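Local coordinates for protein putative peptidase (Parabacteroides merdae, PDB 4L8K) that probably cleaves peptide bonds as a serine hydrolase of peptidase family S41, built around a ClpP/crotonase-type core, at residues V123-F128 / R155-G160; T217-Y222 / G242-G247; T69-S74 / N259-R264; E13-I18 / S255-G260. All coordinates share one frame; numbering follows the deposited sequence.

Interaction 1 of 4, residues V123-F128 / R155-G160; sequences VYYGSF and RDNGGG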
loop_
_atom_site.group_PDB
_atom_site.type_symbol
_atom_site.label_atom_id
_atom_site.label_comp_id
_atom_site.label_asym_id
_atom_site.label_seq_id
_atom_site.Cartn_x
_atom_site.Cartn_y
_atom_site.Cartn_z
ATOM N N VAL A 123 -15.781 2.968 8.232
ATOM C CA VAL A 123 -15.701 3.053 6.771
ATOM C C VAL A 123 -14.794 1.924 6.262
ATOM O O VAL A 123 -13.691 1.737 6.769
ATOM C CB VAL A 123 -15.205 4.446 6.228
ATOM C CG1 VAL A 123 -15.222 4.496 4.697
ATOM C CG2 VAL A 123 -16.005 5.618 6.805
ATOM N N TYR A 124 -15.256 1.185 5.257
ATOM C CA TYR A 124 -14.402 0.259 4.532
ATOM C C TYR A 124 -14.199 0.823 3.121
ATOM O O TYR A 124 -15.166 1.108 2.397
ATOM C CB TYR A 124 -14.909 -1.188 4.481
ATOM C CG TYR A 124 -13.908 -2.074 3.765
ATOM C CD1 TYR A 124 -12.626 -2.264 4.278
ATOM C CD2 TYR A 124 -14.211 -2.655 2.538
ATOM C CE1 TYR A 124 -11.679 -3.032 3.604
ATOM C CE2 TYR A 124 -13.283 -3.456 1.868
ATOM C CZ TYR A 124 -12.005 -3.613 2.390
ATOM O OH TYR A 124 -11.043 -4.330 1.730
ATOM N N TYR A 125 -12.938 1.029 2.756
ATOM C CA TYR A 125 -12.577 1.514 1.435
ATOM C C TYR A 125 -11.641 0.464 0.802
ATOM O O TYR A 125 -10.441 0.435 1.080
ATOM C CB TYR A 125 -11.950 2.922 1.523
ATOM C CG TYR A 125 -11.789 3.573 0.164
ATOM C CD1 TYR A 125 -12.876 3.734 -0.689
ATOM C CD2 TYR A 125 -10.554 4.042 -0.261
ATOM C CE1 TYR A 125 -12.732 4.336 -1.941
ATOM C CE2 TYR A 125 -10.403 4.658 -1.504
ATOM C CZ TYR A 125 -11.501 4.824 -2.330
ATOM O OH TYR A 125 -11.364 5.415 -3.556
ATOM N N GLY A 126 -12.228 -0.430 0.011
ATOM C CA GLY A 126 -11.514 -1.557 -0.574
ATOM C C GLY A 126 -10.591 -1.281 -1.736
ATOM O O GLY A 126 -9.707 -2.094 -2.022
ATOM N N SER A 127 -10.819 -0.187 -2.470
ATOM C CA SER A 127 -10.022 0.091 -3.669
ATOM C C SER A 127 -9.931 1.569 -3.972
ATOM O O SER A 127 -10.969 2.210 -4.079
ATOM C CB SER A 127 -10.633 -0.631 -4.879
ATOM O OG SER A 127 -9.875 -0.359 -6.050
ATOM N N PHE A 128 -8.710 2.086 -4.207
ATOM C CA PHE A 128 -8.511 3.475 -4.635
ATOM C C PHE A 128 -8.839 3.634 -6.145
ATOM O O PHE A 128 -8.677 4.729 -6.674
ATOM C CB PHE A 128 -7.088 4.013 -4.289
ATOM C CG PHE A 128 -6.939 4.431 -2.845
ATOM C CD1 PHE A 128 -7.378 5.672 -2.419
ATOM C CD2 PHE A 128 -6.446 3.548 -1.899
ATOM C CE1 PHE A 128 -7.293 6.035 -1.070
ATOM C CE2 PHE A 128 -6.361 3.912 -0.552
ATOM C CZ PHE A 128 -6.761 5.161 -0.151
ATOM N N ARG A 155 -7.670 -2.194 4.731
ATOM C CA ARG A 155 -7.093 -3.529 4.635
ATOM C C ARG A 155 -7.535 -4.149 3.316
ATOM O O ARG A 155 -8.670 -3.911 2.893
ATOM C CB ARG A 155 -7.547 -4.419 5.802
ATOM C CG ARG A 155 -6.950 -4.023 7.146
ATOM C CD ARG A 155 -7.496 -4.888 8.282
ATOM N NE ARG A 155 -8.928 -4.650 8.492
ATOM C CZ ARG A 155 -9.728 -5.407 9.234
ATOM N NH1 ARG A 155 -9.259 -6.505 9.824
ATOM N NH2 ARG A 155 -11.007 -5.086 9.379
ATOM N N ASP A 156 -6.647 -4.902 2.649
ATOM C CA ASP A 156 -6.914 -5.539 1.363
ATOM C C ASP A 156 -7.145 -4.512 0.234
ATOM O O ASP A 156 -7.768 -4.838 -0.762
ATOM C CB ASP A 156 -8.080 -6.534 1.453
ATOM C CG ASP A 156 -7.651 -7.914 1.908
ATOM O OD1 ASP A 156 -6.621 -8.017 2.619
ATOM O OD2 ASP A 156 -8.340 -8.885 1.560
ATOM N N ASN A 157 -6.616 -3.292 0.381
ATOM C CA ASN A 157 -6.744 -2.277 -0.648
ATOM C C ASN A 157 -5.391 -2.165 -1.356
ATOM O O ASN A 157 -4.448 -1.592 -0.822
ATOM C CB ASN A 157 -7.227 -0.938 -0.050
ATOM C CG ASN A 157 -7.491 0.168 -1.060
ATOM O OD1 ASN A 157 -6.899 0.215 -2.152
ATOM N ND2 ASN A 157 -8.353 1.126 -0.685
ATOM N N GLY A 158 -5.320 -2.767 -2.544
ATOM C CA GLY A 158 -4.134 -2.807 -3.393
ATOM C C GLY A 158 -3.799 -1.514 -4.119
ATOM O O GLY A 158 -2.908 -1.493 -4.960
ATOM N N GLY A 159 -4.484 -0.425 -3.776
ATOM C CA GLY A 159 -4.234 0.881 -4.373
ATOM C C GLY A 159 -5.211 1.255 -5.461
ATOM O O GLY A 159 -6.347 0.788 -5.478
ATOM N N GLY A 160 -4.758 2.121 -6.354
ATOM C CA GLY A 160 -5.559 2.649 -7.446
ATOM C C GLY A 160 -5.179 4.081 -7.747
ATOM O O GLY A 160 -3.988 4.392 -7.913
HETATM O O HOH W 1 -7.708 -3.548 -4.068
HETATM O O HOH W 2 -10.088 -4.755 -2.196
HETATM O O HOH W 3 -7.488 -1.528 -5.887
#

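Interaction 2 of 4, residues T217-Y222 / G242-G247; sequences TNRHSY and GDRTGG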
loop_
_atom_site.group_PDB
_atom_site.type_symbol
_atom_site.label_atom_id
_atom_site.label_comp_id
_atom_site.label_asym_id
_atom_site.label_seq_id
_atom_site.Cartn_x
_atom_site.Cartn_y
_atom_site.Cartn_z
ATOM N N THR A 217 -4.791 -1.270 8.643
ATOM C CA THR A 217 -3.921 -1.723 7.561
ATOM C C THR A 217 -3.534 -3.203 7.706
ATOM O O THR A 217 -3.562 -3.760 8.805
ATOM C CB THR A 217 -2.618 -0.860 7.487
ATOM O OG1 THR A 217 -1.859 -1.021 8.674
ATOM C CG2 THR A 217 -2.884 0.609 7.266
ATOM N N ASN A 218 -3.160 -3.821 6.590
ATOM C CA ASN A 218 -2.629 -5.176 6.551
ATOM C C ASN A 218 -1.618 -5.245 5.407
ATOM O O ASN A 218 -1.443 -4.252 4.711
ATOM C CB ASN A 218 -3.724 -6.273 6.473
ATOM C CG ASN A 218 -4.539 -6.332 5.213
ATOM O OD1 ASN A 218 -4.382 -5.533 4.289
ATOM N ND2 ASN A 218 -5.451 -7.279 5.168
ATOM N N ARG A 219 -0.916 -6.372 5.242
ATOM C CA ARG A 219 0.071 -6.560 4.184
ATOM C C ARG A 219 -0.544 -6.367 2.792
ATOM O O ARG A 219 0.163 -6.042 1.839
ATOM C CB ARG A 219 0.725 -7.963 4.292
ATOM C CG ARG A 219 2.046 -8.095 3.537
ATOM C CD ARG A 219 3.098 -7.081 3.956
ATOM N NE ARG A 219 4.315 -7.419 3.245
ATOM C CZ ARG A 219 5.456 -6.747 3.275
ATOM N NH1 ARG A 219 5.521 -5.556 3.862
ATOM N NH2 ARG A 219 6.520 -7.220 2.650
ATOM N N HIS A 220 -1.854 -6.536 2.682
ATOM C CA HIS A 220 -2.529 -6.352 1.422
ATOM C C HIS A 220 -2.991 -4.897 1.223
ATOM O O HIS A 220 -3.721 -4.644 0.273
ATOM C CB HIS A 220 -3.644 -7.365 1.257
ATOM C CG HIS A 220 -3.106 -8.715 0.915
ATOM N ND1 HIS A 220 -3.014 -9.709 1.858
ATOM C CD2 HIS A 220 -2.605 -9.186 -0.251
ATOM C CE1 HIS A 220 -2.496 -10.766 1.239
ATOM N NE2 HIS A 220 -2.204 -10.490 -0.021
ATOM N N SER A 221 -2.484 -3.931 2.050
ATOM C CA SER A 221 -2.636 -2.479 1.893
ATOM C C SER A 221 -1.346 -2.012 1.210
ATOM O O SER A 221 -0.281 -2.079 1.824
ATOM C CB SER A 221 -2.843 -1.767 3.239
ATOM O OG SER A 221 -3.989 -2.206 3.947
ATOM N N TYR A 222 -1.387 -1.661 -0.071
ATOM C CA TYR A 222 -0.148 -1.303 -0.749
ATOM C C TYR A 222 -0.381 -0.359 -1.916
ATOM O O TYR A 222 -1.529 -0.052 -2.239
ATOM C CB TYR A 222 0.623 -2.569 -1.220
ATOM C CG TYR A 222 -0.184 -3.505 -2.086
ATOM C CD1 TYR A 222 -0.293 -3.297 -3.461
ATOM C CD2 TYR A 222 -0.841 -4.603 -1.536
ATOM C CE1 TYR A 222 -1.016 -4.170 -4.270
ATOM C CE2 TYR A 222 -1.560 -5.492 -2.342
ATOM C CZ TYR A 222 -1.623 -5.281 -3.712
ATOM O OH TYR A 222 -2.337 -6.112 -4.539
ATOM N N GLY A 242 -3.121 -2.509 12.990
ATOM C CA GLY A 242 -3.188 -3.737 12.221
ATOM C C GLY A 242 -1.810 -4.294 11.955
ATOM O O GLY A 242 -1.050 -4.571 12.890
ATOM N N ASP A 243 -1.463 -4.426 10.682
ATOM C CA ASP A 243 -0.168 -4.988 10.307
ATOM C C ASP A 243 0.572 -4.053 9.350
ATOM O O ASP A 243 -0.001 -3.077 8.827
ATOM C CB ASP A 243 -0.375 -6.376 9.661
ATOM C CG ASP A 243 0.841 -7.309 9.633
ATOM O OD1 ASP A 243 1.910 -6.930 10.193
ATOM O OD2 ASP A 243 0.730 -8.404 9.043
ATOM N N ARG A 244 1.867 -4.343 9.160
ATOM C CA ARG A 244 2.727 -3.584 8.255
ATOM C C ARG A 244 2.083 -3.575 6.859
ATOM O O ARG A 244 1.562 -4.607 6.402
ATOM C CB ARG A 244 4.143 -4.199 8.232
ATOM C CG ARG A 244 5.183 -3.488 7.356
ATOM C CD ARG A 244 6.527 -4.205 7.481
ATOM N NE ARG A 244 7.609 -3.648 6.657
ATOM C CZ ARG A 244 8.287 -2.531 6.926
ATOM N NH1 ARG A 244 7.963 -1.782 7.970
ATOM N NH2 ARG A 244 9.275 -2.145 6.135
ATOM N N THR A 245 2.075 -2.398 6.195
ATOM C CA THR A 245 1.509 -2.318 4.854
ATOM C C THR A 245 2.393 -3.172 3.891
ATOM O O THR A 245 3.513 -3.578 4.255
ATOM C CB THR A 245 1.419 -0.863 4.366
ATOM O OG1 THR A 245 2.746 -0.410 4.128
ATOM C CG2 THR A 245 0.645 0.070 5.320
ATOM N N GLY A 246 1.884 -3.415 2.686
ATOM C CA GLY A 246 2.599 -4.156 1.649
ATOM C C GLY A 246 3.602 -3.325 0.878
ATOM O O GLY A 246 4.232 -3.826 -0.060
ATOM N N GLY A 247 3.738 -2.053 1.254
ATOM C CA GLY A 247 4.672 -1.124 0.625
ATOM C C GLY A 247 4.313 -0.681 -0.773
ATOM O O GLY A 247 3.138 -0.560 -1.129
HETATM O O HOH W 4 -1.239 -8.600 7.306
#

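Interaction 3 of 4, residues T69-S74 / N259-R264; sequences TNLISS and NGWSVR. With PO4 (phosphate ion), chain E.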
loop_
_atom_site.group_PDB
_atom_site.type_symbol
_atom_site.label_atom_id
_atom_site.label_comp_id
_atom_site.label_asym_id
_atom_site.label_seq_id
_atom_site.Cartn_x
_atom_site.Cartn_y
_atom_site.Cartn_z
ATOM N N THR A 69 7.978 -6.493 -8.037
ATOM C CA THR A 69 8.665 -6.829 -9.280
ATOM C C THR A 69 8.006 -8.044 -9.934
ATOM O O THR A 69 7.776 -9.058 -9.263
ATOM C CB THR A 69 10.178 -7.039 -9.029
ATOM O OG1 THR A 69 10.749 -5.777 -8.695
ATOM C CG2 THR A 69 10.917 -7.614 -10.236
ATOM N N ASN A 70 7.726 -7.937 -11.255
ATOM C CA ASN A 70 7.120 -9.016 -12.043
ATOM C C ASN A 70 7.631 -9.058 -13.482
ATOM O O ASN A 70 7.868 -8.020 -14.094
ATOM C CB ASN A 70 5.577 -8.861 -12.087
ATOM C CG ASN A 70 4.935 -8.724 -10.727
ATOM O OD1 ASN A 70 4.710 -7.612 -10.239
ATOM N ND2 ASN A 70 4.665 -9.843 -10.065
ATOM N N LEU A 71 7.733 -10.262 -14.030
ATOM C CA LEU A 71 8.044 -10.515 -15.437
ATOM C C LEU A 71 6.736 -10.988 -16.057
ATOM O O LEU A 71 6.120 -11.914 -15.520
ATOM C CB LEU A 71 9.182 -11.547 -15.621
ATOM C CG LEU A 71 9.627 -11.829 -17.072
ATOM C CD1 LEU A 71 10.297 -10.606 -17.712
ATOM C CD2 LEU A 71 10.587 -13.015 -17.110
ATOM N N ILE A 72 6.270 -10.320 -17.128
ATOM C CA ILE A 72 4.985 -10.637 -17.722
ATOM C C ILE A 72 5.119 -11.066 -19.163
ATOM O O ILE A 72 5.619 -10.311 -19.998
ATOM C CB ILE A 72 3.997 -9.447 -17.599
ATOM C CG1 ILE A 72 4.016 -8.834 -16.178
ATOM C CG2 ILE A 72 2.580 -9.885 -17.995
ATOM C CD1 ILE A 72 3.441 -7.448 -16.026
ATOM N N SER A 73 4.607 -12.265 -19.463
ATOM C CA SER A 73 4.518 -12.818 -20.807
ATOM C C SER A 73 3.038 -13.032 -21.086
ATOM O O SER A 73 2.196 -12.687 -20.247
ATOM C CB SER A 73 5.316 -14.118 -20.929
ATOM O OG SER A 73 4.698 -15.192 -20.242
ATOM N N SER A 74 2.713 -13.614 -22.243
ATOM C CA SER A 74 1.340 -13.876 -22.610
ATOM C C SER A 74 0.837 -15.185 -21.976
ATOM O O SER A 74 -0.362 -15.428 -21.990
ATOM C CB SER A 74 1.222 -13.900 -24.125
ATOM O OG SER A 74 1.213 -12.560 -24.593
ATOM N N ASN A 259 11.730 -9.821 -26.754
ATOM C CA ASN A 259 10.730 -10.869 -27.085
ATOM C C ASN A 259 9.262 -10.429 -26.810
ATOM O O ASN A 259 8.338 -11.236 -26.943
ATOM C CB ASN A 259 11.036 -12.190 -26.331
ATOM C CG ASN A 259 10.936 -12.117 -24.813
ATOM O OD1 ASN A 259 10.496 -11.123 -24.225
ATOM N ND2 ASN A 259 11.422 -13.143 -24.137
ATOM N N GLY A 260 9.062 -9.184 -26.400
ATOM C CA GLY A 260 7.720 -8.672 -26.172
ATOM C C GLY A 260 7.202 -8.822 -24.765
ATOM O O GLY A 260 6.140 -8.286 -24.453
ATOM N N TRP A 261 7.934 -9.545 -23.895
ATOM C CA TRP A 261 7.542 -9.651 -22.490
ATOM C C TRP A 261 7.789 -8.316 -21.829
ATOM O O TRP A 261 8.547 -7.501 -22.361
ATOM C CB TRP A 261 8.329 -10.741 -21.733
ATOM C CG TRP A 261 8.254 -12.136 -22.274
ATOM C CD1 TRP A 261 7.391 -12.618 -23.214
ATOM C CD2 TRP A 261 9.101 -13.232 -21.907
ATOM N NE1 TRP A 261 7.656 -13.942 -23.466
ATOM C CE2 TRP A 261 8.707 -14.346 -22.680
ATOM C CE3 TRP A 261 10.194 -13.370 -21.035
ATOM C CZ2 TRP A 261 9.337 -15.600 -22.572
ATOM C CZ3 TRP A 261 10.823 -14.605 -20.940
ATOM C CH2 TRP A 261 10.403 -15.697 -21.714
ATOM N N SER A 262 7.200 -8.090 -20.671
ATOM C CA SER A 262 7.487 -6.844 -20.008
ATOM C C SER A 262 7.904 -7.102 -18.555
ATOM O O SER A 262 7.573 -8.133 -17.986
ATOM C CB SER A 262 6.313 -5.873 -20.123
ATOM O OG SER A 262 5.262 -6.228 -19.245
ATOM N N VAL A 263 8.732 -6.211 -18.015
ATOM C CA VAL A 263 9.179 -6.231 -16.623
ATOM C C VAL A 263 8.637 -4.966 -15.952
ATOM O O VAL A 263 8.669 -3.896 -16.548
ATOM C CB VAL A 263 10.713 -6.371 -16.460
ATOM C CG1 VAL A 263 11.485 -5.246 -17.171
ATOM C CG2 VAL A 263 11.105 -6.478 -14.986
ATOM N N ARG A 264 8.105 -5.102 -14.738
ATOM C CA ARG A 264 7.580 -3.974 -13.972
ATOM C C ARG A 264 8.121 -4.038 -12.547
ATOM O O ARG A 264 8.425 -5.134 -12.042
ATOM C CB ARG A 264 6.025 -3.928 -13.980
ATOM C CG ARG A 264 5.316 -5.099 -13.289
ATOM C CD ARG A 264 5.000 -4.857 -11.812
ATOM N NE ARG A 264 3.913 -3.892 -11.605
ATOM C CZ ARG A 264 3.854 -3.018 -10.598
ATOM N NH1 ARG A 264 4.828 -2.965 -9.690
ATOM N NH2 ARG A 264 2.814 -2.200 -10.482
HETATM P P PO4 E . 4.060 -0.016 -7.335
HETATM O O1 PO4 E . 5.368 0.689 -7.645
HETATM O O2 PO4 E . 3.577 0.419 -5.915
HETATM O O3 PO4 E . 3.010 0.375 -8.408
HETATM O O4 PO4 E . 4.299 -1.543 -7.334
#

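Interaction 4 of 4, residues E13-I18 / S255-G260; sequences EALWRI and SELPNG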
loop_
_atom_site.group_PDB
_atom_site.type_symbol
_atom_site.label_atom_id
_atom_site.label_comp_id
_atom_site.label_asym_id
_atom_site.label_seq_id
_atom_site.Cartn_x
_atom_site.Cartn_y
_atom_site.Cartn_z
ATOM N N GLU A 13 20.200 -10.584 -21.358
ATOM C CA GLU A 13 21.024 -9.374 -21.355
ATOM C C GLU A 13 20.168 -8.121 -21.179
ATOM O O GLU A 13 20.482 -7.311 -20.317
ATOM C CB GLU A 13 21.860 -9.256 -22.650
ATOM C CG GLU A 13 22.958 -10.297 -22.804
ATOM C CD GLU A 13 24.197 -10.204 -21.931
ATOM O OE1 GLU A 13 24.392 -9.168 -21.252
ATOM O OE2 GLU A 13 24.996 -11.171 -21.956
ATOM N N ALA A 14 19.074 -7.992 -21.957
ATOM C CA ALA A 14 18.167 -6.844 -21.912
ATOM C C ALA A 14 17.492 -6.710 -20.545
ATOM O O ALA A 14 17.506 -5.615 -19.984
ATOM C CB ALA A 14 17.114 -6.962 -22.996
ATOM N N LEU A 15 16.950 -7.822 -19.997
ATOM C CA LEU A 15 16.305 -7.830 -18.691
ATOM C C LEU A 15 17.296 -7.458 -17.573
ATOM O O LEU A 15 16.942 -6.652 -16.716
ATOM C CB LEU A 15 15.632 -9.192 -18.397
ATOM C CG LEU A 15 14.921 -9.300 -17.023
ATOM C CD1 LEU A 15 13.860 -8.206 -16.835
ATOM C CD2 LEU A 15 14.339 -10.656 -16.804
ATOM N N TRP A 16 18.520 -8.029 -17.583
ATOM C CA TRP A 16 19.527 -7.718 -16.569
ATOM C C TRP A 16 19.870 -6.206 -16.588
ATOM O O TRP A 16 19.962 -5.582 -15.526
ATOM C CB TRP A 16 20.805 -8.574 -16.767
ATOM C CG TRP A 16 21.777 -8.379 -15.637
ATOM C CD1 TRP A 16 21.764 -9.017 -14.430
ATOM C CD2 TRP A 16 22.761 -7.328 -15.524
ATOM N NE1 TRP A 16 22.742 -8.498 -13.608
ATOM C CE2 TRP A 16 23.369 -7.459 -14.255
ATOM C CE3 TRP A 16 23.248 -6.343 -16.407
ATOM C CZ2 TRP A 16 24.447 -6.652 -13.852
ATOM C CZ3 TRP A 16 24.309 -5.543 -16.003
ATOM C CH2 TRP A 16 24.889 -5.690 -14.737
ATOM N N ARG A 17 20.050 -5.641 -17.801
ATOM C CA ARG A 17 20.385 -4.240 -18.054
ATOM C C ARG A 17 19.244 -3.302 -17.625
ATOM O O ARG A 17 19.517 -2.271 -17.002
ATOM C CB ARG A 17 20.725 -4.030 -19.534
ATOM C CG ARG A 17 22.091 -3.377 -19.769
ATOM C CD ARG A 17 22.360 -3.111 -21.238
ATOM N NE ARG A 17 22.274 -1.685 -21.562
ATOM C CZ ARG A 17 21.163 -1.068 -21.953
ATOM N NH1 ARG A 17 20.023 -1.744 -22.066
ATOM N NH2 ARG A 17 21.177 0.232 -22.217
ATOM N N ILE A 18 17.973 -3.672 -17.928
ATOM C CA ILE A 18 16.800 -2.874 -17.543
ATOM C C ILE A 18 16.765 -2.738 -16.002
ATOM O O ILE A 18 16.562 -1.632 -15.492
ATOM C CB ILE A 18 15.474 -3.443 -18.123
ATOM C CG1 ILE A 18 15.411 -3.211 -19.650
ATOM C CG2 ILE A 18 14.246 -2.805 -17.433
ATOM C CD1 ILE A 18 14.396 -4.052 -20.404
ATOM N N SER A 255 8.931 -1.740 -18.752
ATOM C CA SER A 255 9.720 -1.777 -19.978
ATOM C C SER A 255 9.495 -3.107 -20.673
ATOM O O SER A 255 9.282 -4.125 -20.011
ATOM C CB SER A 255 11.201 -1.588 -19.671
ATOM O OG SER A 255 11.936 -1.420 -20.872
ATOM N N GLU A 256 9.545 -3.100 -21.998
ATOM C CA GLU A 256 9.406 -4.317 -22.786
ATOM C C GLU A 256 10.771 -4.951 -23.062
ATOM O O GLU A 256 11.776 -4.245 -23.179
ATOM C CB GLU A 256 8.706 -4.004 -24.114
ATOM C CG GLU A 256 7.394 -4.733 -24.296
ATOM C CD GLU A 256 6.717 -4.437 -25.615
ATOM O OE1 GLU A 256 7.306 -4.755 -26.675
ATOM O OE2 GLU A 256 5.587 -3.897 -25.589
ATOM N N LEU A 257 10.803 -6.277 -23.172
ATOM C CA LEU A 257 11.998 -7.021 -23.543
ATOM C C LEU A 257 12.023 -7.200 -25.075
ATOM O O LEU A 257 10.955 -7.093 -25.696
ATOM C CB LEU A 257 12.017 -8.411 -22.855
ATOM C CG LEU A 257 12.074 -8.503 -21.325
ATOM C CD1 LEU A 257 12.444 -9.925 -20.901
ATOM C CD2 LEU A 257 13.084 -7.527 -20.742
ATOM N N PRO A 258 13.172 -7.567 -25.707
ATOM C CA PRO A 258 13.157 -7.814 -27.160
ATOM C C PRO A 258 12.095 -8.833 -27.606
ATOM O O PRO A 258 11.599 -8.705 -28.719
ATOM C CB PRO A 258 14.571 -8.356 -27.440
ATOM C CG PRO A 258 15.417 -7.715 -26.388
ATOM C CD PRO A 258 14.538 -7.713 -25.158
ATOM N N ASN A 259 11.730 -9.821 -26.754
ATOM C CA ASN A 259 10.730 -10.869 -27.085
ATOM C C ASN A 259 9.262 -10.429 -26.810
ATOM O O ASN A 259 8.338 -11.236 -26.943
ATOM C CB ASN A 259 11.036 -12.190 -26.331
ATOM C CG ASN A 259 10.936 -12.117 -24.813
ATOM O OD1 ASN A 259 10.496 -11.123 -24.225
ATOM N ND2 ASN A 259 11.422 -13.143 -24.137
ATOM N N GLY A 260 9.062 -9.184 -26.400
ATOM C CA GLY A 260 7.720 -8.672 -26.172
ATOM C C GLY A 260 7.202 -8.822 -24.765
ATOM O O GLY A 260 6.140 -8.286 -24.453
#

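Interaction 1 of 4, residues V123-F128 / R155-G160
N157 and Y124 join the RDNGGG turn, a glycine-rich sequence of S41 type, to the end of strand 120-125 in the ClpP/crotonase-like core. N157 has CG anti to its backbone N (chi1 -176°), which carries the amide across the backbone of residues 125-128. Its ND2 donates to Y125 O over 2.8 Å, from above the carbonyl plane. OD1 accepts in plane from G159 N at 3.0 Å, closing an Asx turn, and takes a weak bond from F128 N. An alanine here would probably leave Y125 O and G159 N without these mates and free the glycine turn to shift. F128 N also donates to G159 O at 3.0 Å, and the F128 ring lies beside the amide, with CD2 3.3 Å from ND2 of N157. Glycine suits position 160 because a CB there would strike F128 C. At the other end, Y124 OH donates to R155 O over 2.7 Å, in the carbonyl plane. A water donates to both G126 O and D156 O. Strand 149-153 pairs with strand 120-125, helix 162-169 packs on Y125 and F128, and F228 of helix 224-232 meets the F128 ring.

Interaction 2 of 4, residues T217-Y222 / G242-G247
T217 and G242 sit at the ends of neighbouring parallel strands, their CA atoms 5.1 Å apart, with D243 N donating to T217 O in a nearly straight bond (169°). These strands, 213-217 and 238-242, are joined through helix 224-232 in a beta-alpha-beta crossover, and the contact lies in the loops that leave their C-terminal ends. G242 passes so close to T217 that a CB would clash with T217 O, hence the glycine. T217 holds OG1 between its backbone N and carbonyl carbon (chi1 64°), where the hydroxyl donates in plane to D243 O over 2.8 Å. Its CB meets the T245 methyl CG2 at 4.0 Å, and V229 of helix 224-232 touches both threonines. Residues N218 to S221 form a type I turn, at whose end S221 O accepts from G246 N at 2.7 Å. A side chain on G246 would run into R219 O. The long R219 chain, bent at chi2, lays its guanidinium over G246 C while NH1 donates to T245 O at 2.8 Å. Its NE donates to W83 O, and W83 and Y87 add cation-pi contacts, so the charged group is gripped from several directions. CB of Y222 rests 3.2 Å from G247 O. A water accepts from R219 N at 3.1 Å and lies close to OD2 of D243, bridging the two loops.

Interaction 3 of 4, residues T69-S74 / N259-R264
L71 and V263 form a non-hydrogen-bonded antiparallel pair, flanked by the hydrogen-bonded pairs N70-R264 and I72-S262, the tightest link being I72 N to S262 O at 2.7 Å. The face bearing L71 and V263 is the compact one: both are buried, and L71 CD2 reaches W261 CE3 at 4.0 Å. The W261 indole is clasped on two faces. S73 CB lies 3.5 Å from the centroid of its five-membered ring, 16° off the normal, a CH-pi contact, while N259 ND2 sits over the opposite face. The other face, with I72, S262 and R264, is partly open to solvent. There I72 CD1 only brushes R264 CG at 4.1 Å, but the R264 chain runs alongside N70, whose OD1 is 3.2 Å from R264 CD. Bends at chi2 and chi3 bring the guanidinium edge to a phosphate ion, probably from the crystallisation liquor, NH1 donating to its O4 over 2.8 Å; NH1 also donates to H68 O. N70 ND2 is held by S78 O. Strand 262-266 is the middle strand of its sheet, between 70-72 and its hairpin mate 252-256, while helices 8-22 and 50-61 cover the L71-V263 face and F54 of helix 50-61 meets the W261 ring edge-to-face.

Interaction 4 of 4, residues E13-I18 / S255-G260
I18 and L257 meet at a slant, tip to tip, with CD1 of I18 3.7 Å from CD2 of L257. I18 has CG1 anti to its carbonyl carbon (chi1 -71°), which sends CD1 out to the hairpin, where it also lies 3.6 Å from S255 OG. Its other branch, CG2, faces S255 CB at 4.0 Å, so both branches of I18 lie against the same side of the small serine. An alanine here would probably open a gap beside S255 and leave the L257 CD2 methyl without one of its apolar neighbours. One turn earlier on the helix, L15 turns its flank rather than its tip to the same leucine: L257 CD2 rests 3.8 Å from L15 CB. L257 thus slots its CD2 methyl between I18 and L15. Helix 8-22 here lies against the end of strand 252-256 and the turn that leads to strand 262-266, and no hydrogen bond crosses between the two segments. The connection contains a type I turn from L257 to G260, closed by G260 N to L257 O at 2.9 Å. P258, whose ring-restrained phi of -54° fits the second position of such a turn, presents its ring edge to the helix. Against it comes A14, and the short alanine side chain suits so close an approach: A14 CB is 3.4 Å from P258 CD, tighter than ordinary van der Waals contact. N11, on the same helix, binds N259 N through OD1.

The four contacts form two clusters. Interactions 1 and 2 touch within the S41 core: N218 OD1 lies 2.9 Å from D156 N, and Y222 N lies 3.2 Å from N157 O, so the RDNGGG turn and the 217-222 loop brace each other. Interactions 3 and 4, with centres about 8 Å apart, share N259 and G260, and V263 N meets S255 O at 2.9 Å within the hairpin. Interactions 2 and 3 have nearest atoms about 8 Å apart. Between them sits the phosphate, probably a crystallisation component, bound by R264, H68 ND1 and S223 OG, and about 6 Å from the Y222 side chain; H68 NE2 in turn binds G246 O. This is consistent with a pocket at the junction of the clusters.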